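Local coordinates for peroxiredoxin 5 (Alvinella pompejana, PDB 2XHF), which probably reduces hydrogen peroxide and organic hydroperoxides as a thiol-dependent antioxidant enzyme of the peroxiredoxin family, at residues Ile80-Asn86 against Ile104-Met110. Residues are numbered along the deposited sequence; the frame is centred on the assembly and turned at random.
Sequences IACIAVN and IRMLADM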
loop_
_atom_site.group_PDB
_atom_site.type_symbol
_atom_site.label_atom_id
_atom_site.label_comp_id
_atom_site.label_asym_id
_atom_site.label_seq_id
_atom_site.Cartn_x
_atom_site.Cartn_y
_atom_site.Cartn_z
ATOM N N ILE A 80 16.068 6.586 -13.724
ATOM C CA ILE A 80 16.129 6.282 -12.305
ATOM C C ILE A 80 14.829 5.611 -11.933
ATOM O O ILE A 80 13.744 6.120 -12.245
ATOM C CB ILE A 80 16.305 7.562 -11.452
ATOM C CG1 ILE A 80 17.459 8.396 -11.963
ATOM C CG2 ILE A 80 16.472 7.222 -9.957
ATOM C CD1 ILE A 80 17.472 9.811 -11.428
ATOM N N ALA A 81 14.934 4.471 -11.271
ATOM C CA ALA A 81 13.766 3.725 -10.850
ATOM C C ALA A 81 13.845 3.390 -9.376
ATOM O O ALA A 81 14.899 2.990 -8.874
ATOM C CB ALA A 81 13.647 2.441 -11.655
ATOM N N CYS A 82 12.709 3.564 -8.708
ATOM C CA CYS A 82 12.525 3.160 -7.327
ATOM C C CYS A 82 11.618 1.945 -7.328
ATOM O O CYS A 82 10.577 1.973 -7.961
ATOM C CB CYS A 82 11.842 4.278 -6.560
ATOM S SG CYS A 82 11.403 3.884 -4.848
ATOM N N ILE A 83 12.019 0.887 -6.625
ATOM C CA ILE A 83 11.248 -0.340 -6.587
ATOM C C ILE A 83 10.863 -0.674 -5.142
ATOM O O ILE A 83 11.666 -0.522 -4.218
ATOM C CB ILE A 83 12.012 -1.504 -7.266
ATOM C CG1 ILE A 83 11.134 -2.724 -7.443
ATOM C CG2 ILE A 83 13.306 -1.856 -6.554
ATOM C CD1 ILE A 83 11.631 -3.653 -8.590
ATOM N N ALA A 84 9.629 -1.130 -4.970
ATOM C CA ALA A 84 9.139 -1.552 -3.669
ATOM C C ALA A 84 8.149 -2.679 -3.825
ATOM O O ALA A 84 7.474 -2.788 -4.847
ATOM C CB ALA A 84 8.457 -0.394 -2.989
ATOM N N VAL A 85 8.010 -3.483 -2.775
ATOM C CA VAL A 85 7.015 -4.528 -2.742
ATOM C C VAL A 85 5.723 -3.859 -2.252
ATOM O O VAL A 85 5.472 -3.720 -1.036
ATOM C CB VAL A 85 7.474 -5.709 -1.863
ATOM C CG1 VAL A 85 6.415 -6.794 -1.828
ATOM C CG2 VAL A 85 8.809 -6.272 -2.357
ATOM N N ASN A 86 4.907 -3.469 -3.228
ATOM C CA ASN A 86 3.615 -2.797 -3.049
ATOM C C ASN A 86 2.812 -3.060 -4.301
ATOM O O ASN A 86 3.379 -3.380 -5.361
ATOM C CB ASN A 86 3.760 -1.285 -2.920
ATOM C CG ASN A 86 4.082 -0.830 -1.508
ATOM O OD1 ASN A 86 5.172 -0.361 -1.247
ATOM N ND2 ASN A 86 3.121 -0.957 -0.593
ATOM N N ILE A 104 11.364 9.921 -11.409
ATOM C CA ILE A 104 11.729 8.566 -11.019
ATOM C C ILE A 104 10.604 7.609 -11.398
ATOM O O ILE A 104 9.439 7.870 -11.109
ATOM C CB ILE A 104 11.982 8.489 -9.493
ATOM C CG1 ILE A 104 13.140 9.423 -9.077
ATOM C CG2 ILE A 104 12.272 7.058 -9.065
ATOM C CD1 ILE A 104 13.258 9.609 -7.571
ATOM N N ARG A 105 10.949 6.527 -12.081
ATOM C CA ARG A 105 10.001 5.480 -12.405
ATOM C C ARG A 105 9.676 4.706 -11.131
ATOM O O ARG A 105 10.572 4.231 -10.450
ATOM C CB ARG A 105 10.612 4.547 -13.447
ATOM C CG ARG A 105 10.986 5.215 -14.775
ATOM C CD ARG A 105 9.771 5.513 -15.647
ATOM N NE ARG A 105 9.054 4.306 -16.023
ATOM C CZ ARG A 105 9.439 3.458 -16.968
ATOM N NH1 ARG A 105 10.534 3.674 -17.701
ATOM N NH2 ARG A 105 8.698 2.390 -17.190
ATOM N N MET A 106 8.387 4.562 -10.850
ATOM C CA MET A 106 7.935 3.913 -9.634
ATOM C C MET A 106 7.477 2.517 -9.962
ATOM O O MET A 106 6.381 2.320 -10.493
ATOM C CB MET A 106 6.816 4.733 -8.983
ATOM C CG MET A 106 7.293 6.072 -8.465
ATOM S SD MET A 106 8.096 5.859 -6.859
ATOM C CE MET A 106 9.004 7.392 -6.686
ATOM N N LEU A 107 8.343 1.557 -9.660
ATOM C CA LEU A 107 8.145 0.170 -10.013
ATOM C C LEU A 107 7.632 -0.637 -8.810
ATOM O O LEU A 107 8.242 -0.663 -7.758
ATOM C CB LEU A 107 9.439 -0.440 -10.542
ATOM C CG LEU A 107 10.102 0.300 -11.698
ATOM C CD1 LEU A 107 11.358 -0.446 -12.096
ATOM C CD2 LEU A 107 9.159 0.470 -12.883
ATOM N N ALA A 108 6.498 -1.279 -9.011
ATOM C CA ALA A 108 5.862 -2.089 -7.977
ATOM C C ALA A 108 6.196 -3.554 -8.183
ATOM O O ALA A 108 5.750 -4.168 -9.152
ATOM C CB ALA A 108 4.362 -1.877 -7.998
ATOM N N ASP A 109 7.046 -4.081 -7.318
ATOM C CA ASP A 109 7.391 -5.510 -7.293
ATOM C C ASP A 109 6.309 -6.227 -6.493
ATOM O O ASP A 109 6.525 -6.721 -5.371
ATOM C CB ASP A 109 8.747 -5.674 -6.615
ATOM C CG ASP A 109 9.247 -7.108 -6.652
ATOM O OD1 ASP A 109 8.850 -7.856 -7.576
ATOM O OD2 ASP A 109 10.052 -7.482 -5.762
ATOM N N MET A 110 5.122 -6.269 -7.075
ATOM C CA MET A 110 3.920 -6.505 -6.289
ATOM C C MET A 110 3.889 -7.864 -5.602
ATOM O O MET A 110 3.351 -7.987 -4.500
ATOM C CB MET A 110 2.694 -6.344 -7.189
ATOM C CG MET A 110 1.400 -6.613 -6.481
ATOM S SD MET A 110 0.011 -6.115 -7.483
ATOM C CE MET A 110 0.176 -7.117 -8.885
#
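Ile-80 to Ala-84 and Arg-105 to Ala-108 run as parallel neighbouring strands, their axes 27° apart, joined by five backbone hydrogen bonds from Arg-105 N to Ile-80 O (2.8 Å) through Asp-109 N to Ala-84 O (2.8 Å). That last donor sits 31° off the carbonyl plane, where both chains leave regular strand geometry and Asp-109 centres an inverse gamma turn. On the face carrying Cys-82, CB of this residue meets Ile-104 CG2 at 3.8 Å and Met-106 SD at 4.1 Å; Met-106 also lies against Met-91 and Trp-94 of helix 88-98. On the face carrying Ala-81 and Ile-83, Leu-107 CD1 touches Ala-81 CB (3.7 Å); just beyond the strand end, Ile-83 CG1 crosses the Asp-109 side chain, 3.9 Å from its CB. With CG anti to the backbone N (chi1 -175°), Asp-109 lies alongside Val-85, OD2 being 3.8 Å from Val-85 CG2. Hydrogen bonds to Phe-114 N and Thr-115 OG1 hold its two carboxylate oxygens. Arg-105 turns outward to a salt bridge with Glu-27. Parallel pairing, with helix 88-98 joining the strands in sequence and packed over the Ala-84 and Met-106 face, defines a beta-alpha-beta unit, where 105-108 is the outermost strand of the five-stranded central sheet of the thioredoxin fold.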